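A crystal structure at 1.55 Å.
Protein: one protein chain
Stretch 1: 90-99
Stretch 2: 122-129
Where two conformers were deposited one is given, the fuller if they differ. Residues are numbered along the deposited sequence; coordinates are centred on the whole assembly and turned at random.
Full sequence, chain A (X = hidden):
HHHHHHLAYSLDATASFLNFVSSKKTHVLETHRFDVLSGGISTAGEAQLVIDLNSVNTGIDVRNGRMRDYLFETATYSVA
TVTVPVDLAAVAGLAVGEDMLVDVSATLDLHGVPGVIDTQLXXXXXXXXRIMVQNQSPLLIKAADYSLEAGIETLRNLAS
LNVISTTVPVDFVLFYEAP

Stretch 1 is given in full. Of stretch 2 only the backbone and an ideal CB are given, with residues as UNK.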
# COMPACT_ATOMS: atom_id res chain seq x y z
N ALA A 90 -20.37 -10.46 -4.14
CA ALA A 90 -20.74 -9.32 -3.32
C ALA A 90 -20.36 -8.01 -4.01
O ALA A 90 -21.11 -7.07 -3.97
CB ALA A 90 -20.02 -9.43 -1.98
N VAL A 91 -19.21 -8.01 -4.69
CA VAL A 91 -18.80 -6.85 -5.51
C VAL A 91 -19.80 -6.67 -6.68
O VAL A 91 -20.28 -5.57 -6.94
CB VAL A 91 -17.38 -7.02 -6.04
CG1 VAL A 91 -17.03 -5.88 -6.97
CG2 VAL A 91 -16.38 -7.14 -4.87
N ALA A 92 -20.14 -7.75 -7.37
CA ALA A 92 -21.11 -7.69 -8.47
C ALA A 92 -22.47 -7.16 -8.03
O ALA A 92 -23.15 -6.48 -8.80
CB ALA A 92 -21.30 -9.08 -9.07
N GLY A 93 -22.85 -7.49 -6.81
CA GLY A 93 -24.12 -7.08 -6.28
C GLY A 93 -24.27 -5.65 -5.85
O GLY A 93 -25.40 -5.20 -5.61
N LEU A 94 -23.18 -4.91 -5.81
CA LEU A 94 -23.24 -3.49 -5.48
C LEU A 94 -23.89 -2.75 -6.59
O LEU A 94 -23.56 -2.91 -7.76
CB LEU A 94 -21.83 -2.94 -5.28
CG LEU A 94 -21.12 -3.33 -4.03
CD1 LEU A 94 -19.71 -2.75 -4.13
CD2 LEU A 94 -21.83 -2.64 -2.84
N ALA A 95 -24.88 -1.94 -6.25
CA ALA A 95 -25.47 -1.05 -7.21
C ALA A 95 -24.52 0.08 -7.49
O ALA A 95 -23.65 0.40 -6.67
CB ALA A 95 -26.81 -0.50 -6.64
N VAL A 96 -24.68 0.70 -8.66
CA VAL A 96 -23.85 1.83 -8.99
C VAL A 96 -24.06 2.91 -7.92
O VAL A 96 -25.21 3.26 -7.55
CB VAL A 96 -24.11 2.34 -10.40
CG1 VAL A 96 -23.41 3.64 -10.66
CG2 VAL A 96 -23.67 1.28 -11.39
N GLY A 97 -22.93 3.39 -7.39
CA GLY A 97 -22.89 4.37 -6.31
C GLY A 97 -22.94 3.77 -4.89
O GLY A 97 -22.68 4.48 -3.93
N GLU A 98 -23.28 2.49 -4.76
CA GLU A 98 -23.38 1.83 -3.45
C GLU A 98 -21.98 1.46 -2.95
O GLU A 98 -21.10 1.08 -3.73
CB GLU A 98 -24.24 0.56 -3.58
CG GLU A 98 -24.55 -0.22 -2.26
CD GLU A 98 -25.43 -1.52 -2.42
OE1 GLU A 98 -25.88 -1.93 -3.54
OE2 GLU A 98 -25.67 -2.15 -1.35
N ASP A 99 -21.79 1.50 -1.63
CA ASP A 99 -20.58 1.01 -0.98
C ASP A 99 -20.88 -0.16 -0.07
O ASP A 99 -22.03 -0.46 0.26
CB ASP A 99 -19.96 2.11 -0.15
CG ASP A 99 -20.56 2.19 1.25
OD1 ASP A 99 -21.81 2.16 1.46
OD2 ASP A 99 -19.77 2.29 2.13
N UNK A 122 -13.29 -0.07 2.26
CA UNK A 122 -14.46 0.49 1.67
C UNK A 122 -14.41 0.18 0.18
O UNK A 122 -13.41 0.46 -0.49
CB UNK A 122 -14.56 1.99 1.94
N UNK A 123 -15.46 -0.48 -0.32
CA UNK A 123 -15.59 -0.79 -1.72
C UNK A 123 -16.83 -0.10 -2.25
O UNK A 123 -17.93 -0.32 -1.74
CB UNK A 123 -15.65 -2.30 -1.95
N UNK A 124 -16.66 0.72 -3.26
CA UNK A 124 -17.79 1.44 -3.85
C UNK A 124 -17.82 1.20 -5.35
O UNK A 124 -16.77 1.30 -6.03
CB UNK A 124 -17.70 2.94 -3.55
N UNK A 125 -19.01 0.89 -5.87
CA UNK A 125 -19.17 0.75 -7.31
C UNK A 125 -19.35 2.12 -7.95
O UNK A 125 -20.20 2.92 -7.54
CB UNK A 125 -20.36 -0.16 -7.64
N UNK A 126 -18.55 2.41 -8.97
CA UNK A 126 -18.66 3.65 -9.69
C UNK A 126 -19.39 3.59 -11.00
O UNK A 126 -19.96 4.59 -11.46
CB UNK A 126 -17.26 4.20 -9.94
N UNK A 127 -19.39 2.41 -11.63
CA UNK A 127 -20.07 2.21 -12.90
C UNK A 127 -20.27 0.70 -13.07
O UNK A 127 -19.89 -0.10 -12.19
CB UNK A 127 -19.28 2.81 -14.06
N UNK A 128 -20.79 0.29 -14.23
CA UNK A 128 -20.98 -1.14 -14.48
C UNK A 128 -19.69 -1.92 -14.51
O UNK A 128 -19.72 -3.12 -14.28
CB UNK A 128 -21.72 -1.35 -15.80
N UNK A 129 -18.54 -1.26 -14.73
CA UNK A 129 -17.25 -1.92 -14.81
C UNK A 129 -16.20 -1.45 -13.80
O UNK A 129 -15.16 -2.10 -13.68
CB UNK A 129 -16.69 -1.73 -16.22

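Position 122 lies in a strand, its CA-to-CB bond sideways to stretch 1, with the ideal CB 5.2 Å from Asp99 OD2. A carboxylate at that range invites a donor of moderate reach: an amide or a longer cationic chain. The deposited residue is Asn122. With chi1 in t, its end comes nearer than its CB, and ND2 donates a hydrogen bond to Asp99 OD2 at 3.0 Å.

At 123 the CB again points sideways, 4.6 Å from Leu94 CD1, and no polar side chain of stretch 1 is near. A compact apolar residue is indicated, and beta-branching would agree with the extended backbone; Val, Ile or Leu would serve. It is Val123, whose CG1 packs 3.9 Å from Leu94 CD1.

Position 124 forms an antiparallel non-hydrogen-bonded pair with Asp99, on the same face of the sheet; its ideal CB is 4.2 Å from Asp99 CB. The carbonyl of Gly97 is also within reach, its O 5.2 Å from that CB, so a chain long enough to carry a donor there would suit: Gln, Lys or Arg. The residue is Gln124. An extended chain, t at chi1 and chi2, brings NE2 to Gly97 O at 2.9 Å, a nearly straight hydrogen bond.

Position 125 is the anchor. Its backbone pairs with the last two residues of the type II turn Ala95 to Glu98: N donates to Glu98 O (3.0 Å), and O accepts from Gly97 N (2.8 Å). The CB points toward stretch 1, 3.5 Å from Ala95 O and 3.9 Å from Leu94 CB. Beyond it wait the carbonyls of Leu94 and Val91. A long chain, apolar at its base and rich in donors at its tip, fits best; Arg is favoured, Lys possible. Arg125 it is. NE donates to Leu94 O at 2.9 Å and NH2 to Val91 O at 3.0 Å, both acceptors lying at the guanidinium edge, while CD lies 3.7 Å from Val96 CG2. NH1 turns to its own stretch, donating to the backbone O of 127 at 2.9 Å.

At 126 the CB points away, so stretch 1 imposes little choice; the backbone O of Leu126 lies 3.7 Å from Val96 CG1, a packing contact.

Position 127 also points away and tolerates many small or polar residues. In Ser127, OG accepts from the backbone N of 129 at 3.1 Å.

Position 128, pointing away near Val96 CG2, is similarly permissive and holds Ala128.

Position 129 is out of reach and unconstrained by stretch 1; it is Thr129.

Stretch 2 (122-129) NVQRLSAT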
# COMPACT_ATOMS: atom_id res chain seq x y z
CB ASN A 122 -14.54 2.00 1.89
CG ASN A 122 -15.85 2.56 1.44
OD1 ASN A 122 -16.07 2.78 0.22
ND2 ASN A 122 -16.79 2.78 2.40
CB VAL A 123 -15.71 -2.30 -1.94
CG1 VAL A 123 -15.87 -2.62 -3.50
CG2 VAL A 123 -14.51 -3.05 -1.31
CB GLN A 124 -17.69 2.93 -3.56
CG GLN A 124 -18.94 3.69 -4.04
CD GLN A 124 -18.88 5.20 -3.79
OE1 GLN A 124 -17.81 5.82 -3.76
NE2 GLN A 124 -20.05 5.78 -3.65
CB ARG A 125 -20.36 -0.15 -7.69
CG ARG A 125 -20.50 -0.25 -9.19
CD ARG A 125 -21.59 -1.18 -9.64
NE ARG A 125 -21.22 -2.58 -9.37
CZ ARG A 125 -20.34 -3.27 -10.08
NH1 ARG A 125 -19.72 -2.76 -11.15
NH2 ARG A 125 -20.03 -4.51 -9.70
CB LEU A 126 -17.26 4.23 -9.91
CG LEU A 126 -16.39 4.47 -8.69
CD1 LEU A 126 -15.08 5.11 -9.13
CD2 LEU A 126 -17.06 5.36 -7.69
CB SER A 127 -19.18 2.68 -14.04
OG SER A 127 -18.10 1.78 -14.30
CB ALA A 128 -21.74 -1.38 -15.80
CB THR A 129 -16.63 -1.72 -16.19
OG1 THR A 129 -16.58 -0.32 -16.43
CG2 THR A 129 -17.50 -2.35 -17.27
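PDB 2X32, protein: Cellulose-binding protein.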